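Local coordinates for NTD biosynthesis operon protein NtdA (Bacillus subtilis subsp. subtilis, PDB 4K2M) that catalyses the reversible, pyridoxal phosphate-dependent transamination of 3-dehydroglucose 6-phosphate with glutamate, giving kanosamine 6-phosphate on the way to antibiotic production, at residues Asn63-Asp75 and Glu371-Ile383. Sequence-based numbering, arbitrary orientation.
Sequences NREISKVPFLPVD and EDFGVQTDVYYPI. With O1G (3-deoxy-3-[(E)-({3-hydroxy-2-methyl-5-[(phosphonooxy)methyl]pyridin-4-yl}methylidene)amino]-6-O-phosphono-alpha-D-gluco pyranose), chain C; EDO (1,2-ethanediol), chain E.
V69 is held by both its backbone polar atoms to the chain leaving helix 362-373. V69 N gives a nearly straight hydrogen bond to G374 O (2.8 Å), reaching that oxygen from above the carbonyl plane. V69 O accepts from Q376 N (2.9 Å). Together they make a single parallel bridge between V69 and V375, with the two chains running in almost the same direction. G374, at positive phi just past the helix end, lies with its CA against S67 O and its O close to K68 CA.

Q376 extends the backbone pairing with its side chain. CG stands anti to the backbone N (chi1 172°) and the chain runs on extended, which carries the amide across to the backbone of P70 and F71. There Q376 OE1 accepts from F71 N in a nearly straight bond of 2.9 Å, and a water bridges the same oxygen to L72 N. One amide oxygen thus receives F71 N-H directly and L72 N-H through the water.

Packing centres on the F71 ring. D378 CB sits over the middle of one face, 4.0 Å from the F71 centroid, as a CH-pi contact, while Q376 O lies in plane at the ring edge. Y380 meets F71 obliquely, planes 34° apart, with Y380 CE1 3.5 Å from F71 CE2; its OH also borders L72 CD2. A 1,2-ethanediol lies over one face of Y380 and is hydrogen-bonded to D378 OD2. Next along, after a cis peptide, Y381 OH shares a 2.6 Å hydrogen bond with sugar hydroxyl O2 of the external aldimine, so the contact runs into the substrate pocket.

The linker between helices 53-57 and 80-93 is thereby joined to the aminotransferase fold: V69 packs on helix 423-441, F71 on strand 412-415, and T377 on both that strand and helix 362-373.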
ATOM      1  N   ASN A  63      14.542  25.930  31.244  1.00 19.87           N
ATOM      2  CA  ASN A  63      13.620  26.944  31.751  1.00 24.54           C
ATOM      3  C   ASN A  63      12.386  27.172  30.889  1.00 29.09           C
ATOM      4  O   ASN A  63      11.636  28.118  31.126  1.00 21.17           O
ATOM      5  CB  ASN A  63      14.345  28.284  31.925  1.00 19.86           C
ATOM      6  CG  ASN A  63      15.018  28.760  30.638  1.00 29.81           C
ATOM      7  OD1 ASN A  63      15.575  27.959  29.874  1.00 25.01           O
ATOM      8  ND2 ASN A  63      15.013  30.078  30.420  1.00 19.06           N
ATOM      9  N   ARG A  64      12.166  26.333  29.881  1.00 22.18           N
ATOM     10  CA  ARG A  64      10.983  26.515  29.057  1.00 24.43           C
ATOM     11  C   ARG A  64       9.844  25.827  29.789  1.00 21.60           C
ATOM     12  O   ARG A  64       9.942  24.642  30.126  1.00 19.93           O
ATOM     13  CB  ARG A  64      11.179  25.920  27.661  1.00 22.69           C
ATOM     14  CG  ARG A  64       9.993  26.119  26.742  1.00 22.38           C
ATOM     15  CD  ARG A  64      10.301  25.669  25.323  1.00 20.99           C
ATOM     16  NE  ARG A  64      10.445  24.218  25.200  1.00 21.83           N
ATOM     17  CZ  ARG A  64       9.452  23.397  24.871  1.00 23.87           C
ATOM     18  NH1 ARG A  64       8.229  23.888  24.656  1.00 18.99           N
ATOM     19  NH2 ARG A  64       9.676  22.085  24.770  1.00 20.70           N
ATOM     20  N   GLU A  65       8.780  26.568  30.070  1.00 25.90           N
ATOM     21  CA  GLU A  65       7.685  25.981  30.820  1.00 29.21           C
ATOM     22  C   GLU A  65       6.971  24.939  29.983  1.00 21.09           C
ATOM     23  O   GLU A  65       6.625  25.176  28.822  1.00 20.80           O
ATOM     24  CB  GLU A  65       6.684  27.029  31.292  1.00 31.71           C
ATOM     25  CG  GLU A  65       5.649  26.433  32.246  1.00 38.51           C
ATOM     26  CD  GLU A  65       4.739  27.477  32.857  1.00 42.89           C
ATOM     27  OE1 GLU A  65       4.158  28.283  32.092  1.00 32.15           O
ATOM     28  OE2 GLU A  65       4.613  27.476  34.103  1.00 36.17           O
ATOM     29  N   ILE A  66       6.756  23.784  30.594  1.00 24.09           N
ATOM     30  CA  ILE A  66       6.052  22.697  29.950  1.00 17.21           C
ATOM     31  C   ILE A  66       4.785  22.455  30.761  1.00 19.84           C
ATOM     32  O   ILE A  66       4.878  22.150  31.950  1.00 20.76           O
ATOM     33  CB  ILE A  66       6.901  21.421  29.990  1.00 19.55           C
ATOM     34  CG1 ILE A  66       8.270  21.658  29.334  1.00 21.69           C
ATOM     35  CG2 ILE A  66       6.151  20.276  29.325  1.00 18.58           C
ATOM     36  CD1 ILE A  66       8.177  22.181  27.919  1.00 20.23           C
ATOM     37  N   SER A  67       3.614  22.609  30.137  1.00 23.80           N
ATOM     38  CA  SER A  67       2.349  22.341  30.829  1.00 28.36           C
ATOM     39  C   SER A  67       1.691  21.048  30.353  1.00 25.42           C
ATOM     40  O   SER A  67       0.789  20.510  31.011  1.00 22.07           O
ATOM     41  CB  SER A  67       1.377  23.504  30.651  1.00 29.17           C
ATOM     42  OG  SER A  67       0.908  23.567  29.318  1.00 36.89           O
ATOM     43  N   LYS A  68       2.136  20.543  29.208  1.00 19.70           N
ATOM     44  CA  LYS A  68       1.646  19.253  28.734  1.00 20.59           C
ATOM     45  C   LYS A  68       2.712  18.544  27.907  1.00 18.88           C
ATOM     46  O   LYS A  68       3.566  19.190  27.278  1.00 19.42           O
ATOM     47  CB  LYS A  68       0.347  19.415  27.953  1.00 27.29           C
ATOM     48  CG  LYS A  68       0.524  19.841  26.530  1.00 41.75           C
ATOM     49  CD  LYS A  68      -0.783  19.714  25.761  1.00 62.45           C
ATOM     50  CE  LYS A  68      -0.528  19.131  24.375  1.00 51.59           C
ATOM     51  NZ  LYS A  68       0.596  19.827  23.687  1.00 46.04           N
ATOM     52  N   VAL A  69       2.688  17.215  27.953  1.00 17.34           N
ATOM     53  CA  VAL A  69       3.640  16.404  27.214  1.00 12.26           C
ATOM     54  C   VAL A  69       2.848  15.316  26.499  1.00 13.99           C
ATOM     55  O   VAL A  69       2.462  14.319  27.111  1.00 15.84           O
ATOM     56  CB  VAL A  69       4.656  15.727  28.147  1.00 13.72           C
ATOM     57  CG1 VAL A  69       5.637  14.878  27.346  1.00 14.38           C
ATOM     58  CG2 VAL A  69       5.431  16.759  28.970  1.00 16.88           C
ATOM     59  N   PRO A  70       2.567  15.528  25.207  1.00 15.91           N
ATOM     60  CA  PRO A  70       1.922  14.488  24.397  1.00 15.00           C
ATOM     61  C   PRO A  70       2.838  13.284  24.269  1.00 17.41           C
ATOM     62  O   PRO A  70       4.057  13.434  24.251  1.00 14.31           O
ATOM     63  CB  PRO A  70       1.748  15.157  23.029  1.00 23.32           C
ATOM     64  CG  PRO A  70       1.916  16.623  23.272  1.00 24.03           C
ATOM     65  CD  PRO A  70       2.824  16.763  24.442  1.00 19.53           C
ATOM     66  N   PHE A  71       2.267  12.090  24.190  1.00 15.26           N
ATOM     67  CA  PHE A  71       3.088  10.899  24.068  1.00 14.06           C
ATOM     68  C   PHE A  71       3.800  10.837  22.712  1.00 12.34           C
ATOM     69  O   PHE A  71       4.996  10.530  22.630  1.00 15.88           O
ATOM     70  CB  PHE A  71       2.223   9.645  24.267  1.00 14.13           C
ATOM     71  CG  PHE A  71       2.997   8.371  24.139  1.00 15.89           C
ATOM     72  CD1 PHE A  71       3.750   7.887  25.207  1.00 15.56           C
ATOM     73  CD2 PHE A  71       2.986   7.654  22.943  1.00 15.53           C
ATOM     74  CE1 PHE A  71       4.480   6.709  25.080  1.00 15.85           C
ATOM     75  CE2 PHE A  71       3.711   6.497  22.809  1.00 14.24           C
ATOM     76  CZ  PHE A  71       4.461   6.010  23.880  1.00 16.03           C
ATOM     77  N   LEU A  72       3.067  11.112  21.640  1.00 14.74           N
ATOM     78  CA  LEU A  72       3.636  10.982  20.300  1.00 16.74           C
ATOM     79  C   LEU A  72       2.924  11.903  19.327  1.00 18.20           C
ATOM     80  O   LEU A  72       2.070  11.462  18.557  1.00 20.06           O
ATOM     81  CB  LEU A  72       3.546   9.528  19.806  1.00 16.85           C
ATOM     82  CG  LEU A  72       4.311   9.231  18.507  1.00 22.29           C
ATOM     83  CD1 LEU A  72       5.821   9.326  18.732  1.00 18.38           C
ATOM     84  CD2 LEU A  72       3.928   7.861  17.956  1.00 27.84           C
ATOM     85  N   PRO A  73       3.293  13.191  19.342  1.00 16.84           N
ATOM     86  CA  PRO A  73       2.710  14.183  18.430  1.00 13.28           C
ATOM     87  C   PRO A  73       3.268  13.952  17.023  1.00 15.11           C
ATOM     88  O   PRO A  73       4.447  14.223  16.771  1.00 15.72           O
ATOM     89  CB  PRO A  73       3.183  15.525  19.017  1.00 16.03           C
ATOM     90  CG  PRO A  73       4.419  15.196  19.790  1.00 16.54           C
ATOM     91  CD  PRO A  73       4.324  13.763  20.229  1.00 17.31           C
ATOM     92  N   VAL A  74       2.437  13.441  16.115  1.00 18.50           N
ATOM     93  CA  VAL A  74       2.958  12.984  14.832  1.00 15.67           C
ATOM     94  C   VAL A  74       3.544  14.098  13.996  1.00 15.05           C
ATOM     95  O   VAL A  74       4.349  13.834  13.103  1.00 19.62           O
ATOM     96  CB  VAL A  74       1.909  12.199  13.994  1.00 16.61           C
ATOM     97  CG1 VAL A  74       1.469  10.970  14.748  1.00 20.63           C
ATOM     98  CG2 VAL A  74       0.717  13.096  13.615  1.00 18.37           C
ATOM     99  N   ASP A  75       3.147  15.341  14.275  1.00 16.42           N
ATOM    100  CA  ASP A  75       3.680  16.463  13.523  1.00 16.42           C
ATOM    101  C   ASP A  75       5.157  16.658  13.838  1.00 19.74           C
ATOM    102  O   ASP A  75       5.915  17.180  13.021  1.00 20.95           O
ATOM    103  CB  ASP A  75       2.884  17.751  13.804  1.00 18.75           C
ATOM    104  CG  ASP A  75       2.899  18.137  15.270  1.00 24.51           C
ATOM    105  OD1 ASP A  75       2.388  17.356  16.096  1.00 29.66           O
ATOM    106  OD2 ASP A  75       3.425  19.222  15.595  1.00 33.45           O
ATOM    107  N   GLU A 371      -3.688  14.033  34.540  1.00 23.13           N
ATOM    108  CA  GLU A 371      -4.507  15.053  35.201  1.00 23.10           C
ATOM    109  C   GLU A 371      -3.679  16.085  35.963  1.00 21.22           C
ATOM    110  O   GLU A 371      -3.944  17.290  35.873  1.00 25.64           O
ATOM    111  CB  GLU A 371      -5.502  14.395  36.156  1.00 24.54           C
ATOM    112  CG  GLU A 371      -6.616  13.645  35.465  1.00 28.25           C
ATOM    113  CD  GLU A 371      -7.628  13.082  36.456  1.00 54.55           C
ATOM    114  OE1 GLU A 371      -7.339  13.103  37.676  1.00 47.75           O
ATOM    115  OE2 GLU A 371      -8.705  12.624  36.016  1.00 56.64           O
ATOM    116  N   ASP A 372      -2.676  15.623  36.708  1.00 18.30           N
ATOM    117  CA  ASP A 372      -1.930  16.518  37.577  1.00 22.65           C
ATOM    118  C   ASP A 372      -0.799  17.219  36.845  1.00 21.88           C
ATOM    119  O   ASP A 372      -0.436  18.346  37.194  1.00 21.75           O
ATOM    120  CB  ASP A 372      -1.385  15.764  38.794  1.00 22.40           C
ATOM    121  CG  ASP A 372      -2.488  15.224  39.694  1.00 36.27           C
ATOM    122  OD1 ASP A 372      -3.623  15.732  39.618  1.00 31.41           O
ATOM    123  OD2 ASP A 372      -2.216  14.288  40.476  1.00 40.51           O
ATOM    124  N   PHE A 373      -0.241  16.571  35.826  1.00 19.36           N
ATOM    125  CA  PHE A 373       0.931  17.153  35.178  1.00 17.94           C
ATOM    126  C   PHE A 373       0.884  17.250  33.662  1.00 17.99           C
ATOM    127  O   PHE A 373       1.836  17.737  33.048  1.00 20.92           O
ATOM    128  CB  PHE A 373       2.197  16.417  35.625  1.00 15.09           C
ATOM    129  CG  PHE A 373       2.352  16.358  37.109  1.00 19.35           C
ATOM    130  CD1 PHE A 373       2.522  17.525  37.848  1.00 28.61           C
ATOM    131  CD2 PHE A 373       2.302  15.149  37.774  1.00 19.33           C
ATOM    132  CE1 PHE A 373       2.654  17.473  39.230  1.00 23.26           C
ATOM    133  CE2 PHE A 373       2.440  15.089  39.152  1.00 25.22           C
ATOM    134  CZ  PHE A 373       2.620  16.257  39.880  1.00 26.00           C
ATOM    135  N   GLY A 374      -0.219  16.815  33.065  1.00 15.82           N
ATOM    136  CA  GLY A 374      -0.380  16.911  31.622  1.00 17.38           C
ATOM    137  C   GLY A 374       0.558  15.965  30.882  1.00 12.87           C
ATOM    138  O   GLY A 374       0.802  16.131  29.677  1.00 18.11           O
ATOM    139  N   VAL A 375       1.068  14.966  31.594  1.00 12.99           N
ATOM    140  CA  VAL A 375       1.987  13.989  30.995  1.00 13.05           C
ATOM    141  C   VAL A 375       1.232  12.776  30.463  1.00 22.92           C
ATOM    142  O   VAL A 375       0.628  12.031  31.234  1.00 17.94           O
ATOM    143  CB  VAL A 375       3.041  13.528  32.021  1.00 18.43           C
ATOM    144  CG1 VAL A 375       3.878  12.372  31.466  1.00 16.54           C
ATOM    145  CG2 VAL A 375       3.949  14.699  32.392  1.00 17.70           C
ATOM    146  N   GLN A 376       1.281  12.572  29.146  1.00 15.07           N
ATOM    147  CA  GLN A 376       0.584  11.447  28.516  1.00 15.71           C
ATOM    148  C   GLN A 376       1.509  10.244  28.364  1.00 16.17           C
ATOM    149  O   GLN A 376       2.648  10.362  27.902  1.00 19.37           O
ATOM    150  CB  GLN A 376       0.018  11.880  27.152  1.00 25.55           C
ATOM    151  CG  GLN A 376      -0.572  10.745  26.320  1.00 30.77           C
ATOM    152  CD  GLN A 376      -1.210  11.215  25.008  1.00 56.47           C
ATOM    153  OE1 GLN A 376      -0.622  11.991  24.242  1.00 22.07           O
ATOM    154  NE2 GLN A 376      -2.423  10.732  24.744  1.00 37.87           N
ATOM    155  N   THR A 377       1.021   9.093  28.801  1.00 14.02           N
ATOM    156  CA  THR A 377       1.742   7.833  28.659  1.00 14.09           C
ATOM    157  C   THR A 377       0.820   6.900  27.882  1.00 17.17           C
ATOM    158  O   THR A 377      -0.315   7.265  27.551  1.00 16.16           O
ATOM    159  CB  THR A 377       2.113   7.219  30.022  1.00 22.45           C
ATOM    160  OG1 THR A 377       0.934   7.118  30.837  1.00 19.19           O
ATOM    161  CG2 THR A 377       3.158   8.088  30.742  1.00 17.84           C
ATOM    162  N   ASP A 378       1.292   5.701  27.581  1.00 15.32           N
ATOM    163  CA  ASP A 378       0.477   4.779  26.803  1.00 17.53           C
ATOM    164  C   ASP A 378       0.904   3.356  27.092  1.00 18.32           C
ATOM    165  O   ASP A 378       1.933   3.116  27.732  1.00 15.33           O
ATOM    166  CB  ASP A 378       0.624   5.070  25.309  1.00 15.37           C
ATOM    167  CG  ASP A 378      -0.623   4.730  24.517  1.00 24.22           C
ATOM    168  OD1 ASP A 378      -1.472   3.971  25.029  1.00 21.09           O
ATOM    169  OD2 ASP A 378      -0.740   5.216  23.375  1.00 24.32           O
ATOM    170  N   VAL A 379       0.110   2.406  26.613  1.00 15.08           N
ATOM    171  CA  VAL A 379       0.445   0.993  26.768  1.00 14.88           C
ATOM    172  C   VAL A 379       0.349   0.319  25.402  1.00 14.59           C
ATOM    173  O   VAL A 379      -0.743   0.126  24.879  1.00 16.17           O
ATOM    174  CB  VAL A 379      -0.474   0.306  27.803  1.00 13.88           C
ATOM    175  CG1 VAL A 379      -0.241  -1.229  27.823  1.00 13.41           C
ATOM    176  CG2 VAL A 379      -0.230   0.876  29.205  1.00 14.18           C
ATOM    177  N   TYR A 380       1.496   0.008  24.800  1.00 11.62           N
ATOM    178  CA  TYR A 380       1.526  -0.736  23.530  1.00 13.38           C
ATOM    179  C   TYR A 380       1.706  -2.210  23.877  1.00 10.10           C
ATOM    180  O   TYR A 380       2.808  -2.602  24.298  1.00 14.30           O
ATOM    181  CB  TYR A 380       2.728  -0.264  22.683  1.00 16.25           C
ATOM    182  CG  TYR A 380       2.561   1.089  21.998  1.00 18.03           C
ATOM    183  CD1 TYR A 380       2.321   2.248  22.730  1.00 17.20           C
ATOM    184  CD2 TYR A 380       2.689   1.205  20.614  1.00 15.68           C
ATOM    185  CE1 TYR A 380       2.167   3.485  22.091  1.00 15.23           C
ATOM    186  CE2 TYR A 380       2.564   2.429  19.972  1.00 18.87           C
ATOM    187  CZ  TYR A 380       2.296   3.567  20.718  1.00 23.71           C
ATOM    188  OH  TYR A 380       2.160   4.779  20.072  1.00 24.00           O
ATOM    189  N   TYR A 381       0.685  -3.062  23.711  1.00 13.81           N
ATOM    190  CA  TYR A 381      -0.618  -2.774  23.112  1.00 15.52           C
ATOM    191  C   TYR A 381      -1.676  -3.206  24.123  1.00 11.86           C
ATOM    192  O   TYR A 381      -1.377  -3.961  25.045  1.00 17.85           O
ATOM    193  CB  TYR A 381      -0.757  -3.554  21.785  1.00 12.40           C
ATOM    194  CG  TYR A 381       0.317  -3.095  20.823  1.00 11.02           C
ATOM    195  CD1 TYR A 381       0.097  -2.016  19.986  1.00 13.71           C
ATOM    196  CD2 TYR A 381       1.581  -3.685  20.821  1.00 12.99           C
ATOM    197  CE1 TYR A 381       1.099  -1.547  19.131  1.00 15.24           C
ATOM    198  CE2 TYR A 381       2.594  -3.220  19.975  1.00 13.41           C
ATOM    199  CZ  TYR A 381       2.338  -2.156  19.134  1.00 13.99           C
ATOM    200  OH  TYR A 381       3.324  -1.686  18.285  1.00 17.63           O
ATOM    201  N   PRO A 382      -2.916  -2.713  23.972  1.00 10.46           N
ATOM    202  CA  PRO A 382      -3.887  -2.907  25.066  1.00 15.56           C
ATOM    203  C   PRO A 382      -4.466  -4.313  25.234  1.00 15.21           C
ATOM    204  O   PRO A 382      -4.910  -4.653  26.344  1.00 16.04           O
ATOM    205  CB  PRO A 382      -5.002  -1.908  24.729  1.00 17.57           C
ATOM    206  CG  PRO A 382      -4.870  -1.670  23.240  1.00 17.28           C
ATOM    207  CD  PRO A 382      -3.379  -1.729  22.979  1.00 12.74           C
ATOM    208  N   ILE A 383      -4.472  -5.128  24.180  1.00 13.03           N
ATOM    209  CA  ILE A 383      -5.099  -6.448  24.267  1.00 12.63           C
ATOM    210  C   ILE A 383      -4.126  -7.480  23.707  1.00 16.63           C
ATOM    211  O   ILE A 383      -3.591  -7.303  22.611  1.00 15.54           O
ATOM    212  CB  ILE A 383      -6.433  -6.506  23.467  1.00 16.15           C
ATOM    213  CG1 ILE A 383      -7.391  -5.409  23.935  1.00 16.07           C
ATOM    214  CG2 ILE A 383      -7.082  -7.889  23.607  1.00 15.48           C
ATOM    215  CD1 ILE A 383      -8.664  -5.285  23.095  1.00 20.35           C
TER
HETATM  216  P   O1G C 501       3.086  -1.962   9.111  1.00 18.25           P
HETATM  217  C3A O1G C 501       4.716  -3.554  14.455  1.00 19.79           C
HETATM  218  O3  O1G C 501       4.805  -2.628  15.439  1.00 26.82           O
HETATM  219  C1  O1G C 501       0.956   1.414  15.761  1.00 25.70           C
HETATM  220  N1' O1G C 501       5.145  -5.710  13.581  1.00 19.07           N
HETATM  221  C2  O1G C 501       1.875   0.200  15.606  1.00 29.37           C
HETATM  222  O2  O1G C 501       2.834   0.353  16.706  1.00 22.60           O
HETATM  223  C9A O1G C 501       5.260  -4.835  14.593  1.00 15.95           C
HETATM  224  C2A O1G C 501       5.997  -5.286  15.843  1.00 19.04           C
HETATM  225  C3  O1G C 501       2.586   0.133  14.243  1.00 25.51           C
HETATM  226  N3' O1G C 501       3.181  -1.215  14.204  1.00 26.32           N
HETATM  227  O1  O1G C 501       1.701   2.636  15.879  1.00 31.21           O
HETATM  228  C4  O1G C 501       1.623   0.406  13.070  1.00 24.51           C
HETATM  229  O4  O1G C 501       2.543   0.763  12.020  1.00 24.61           O
HETATM  230  C4A O1G C 501       4.062  -3.191  13.291  1.00 17.86           C
HETATM  231  C4B O1G C 501       3.454  -1.854  13.130  1.00 20.65           C
HETATM  232  C5  O1G C 501       0.837   1.678  13.385  1.00 21.20           C
HETATM  233  O5  O1G C 501       0.108   1.550  14.612  1.00 27.10           O
HETATM  234  C5A O1G C 501       3.952  -4.120  12.260  1.00 19.33           C
HETATM  235  C5T O1G C 501       3.259  -3.902  10.905  1.00 17.29           C
HETATM  236  C6  O1G C 501      -0.283   1.955  12.421  1.00 24.29           C
HETATM  237  C6A O1G C 501       4.502  -5.380  12.439  1.00 20.63           C
HETATM  238  OP1 O1G C 501       2.233  -2.968   8.368  1.00 15.72           O
HETATM  239  OP2 O1G C 501       4.142  -1.346   8.255  1.00 15.08           O
HETATM  240  OP3 O1G C 501       2.225  -0.973   9.930  1.00 18.05           O
HETATM  241  OP4 O1G C 501       3.947  -2.854  10.184  1.00 19.04           O
HETATM  242  O6  O1G C 501      -0.850   3.206  12.519  1.00 25.48           O
HETATM  243  P'  O1G C 501      -1.411   3.958  11.214  1.00 24.17           P
HETATM  244  OP6 O1G C 501      -0.210   4.169  10.317  1.00 21.28           O
HETATM  245  OP7 O1G C 501      -2.493   3.105  10.592  1.00 23.94           O
HETATM  246  OP8 O1G C 501      -1.953   5.261  11.808  1.00 22.75           O
HETATM  247  C1  EDO E 503      -0.805   1.717  20.834  1.00 23.98           C
HETATM  248  O1  EDO E 503      -1.531   1.958  19.622  1.00 31.20           O
HETATM  249  C2  EDO E 503      -1.685   2.082  22.030  1.00 27.08           C
HETATM  250  O2  EDO E 503      -2.140   3.426  21.843  1.00 43.53           O
HETATM  251  O   HOH W   1       0.181  11.610  21.519  1.00 20.74           O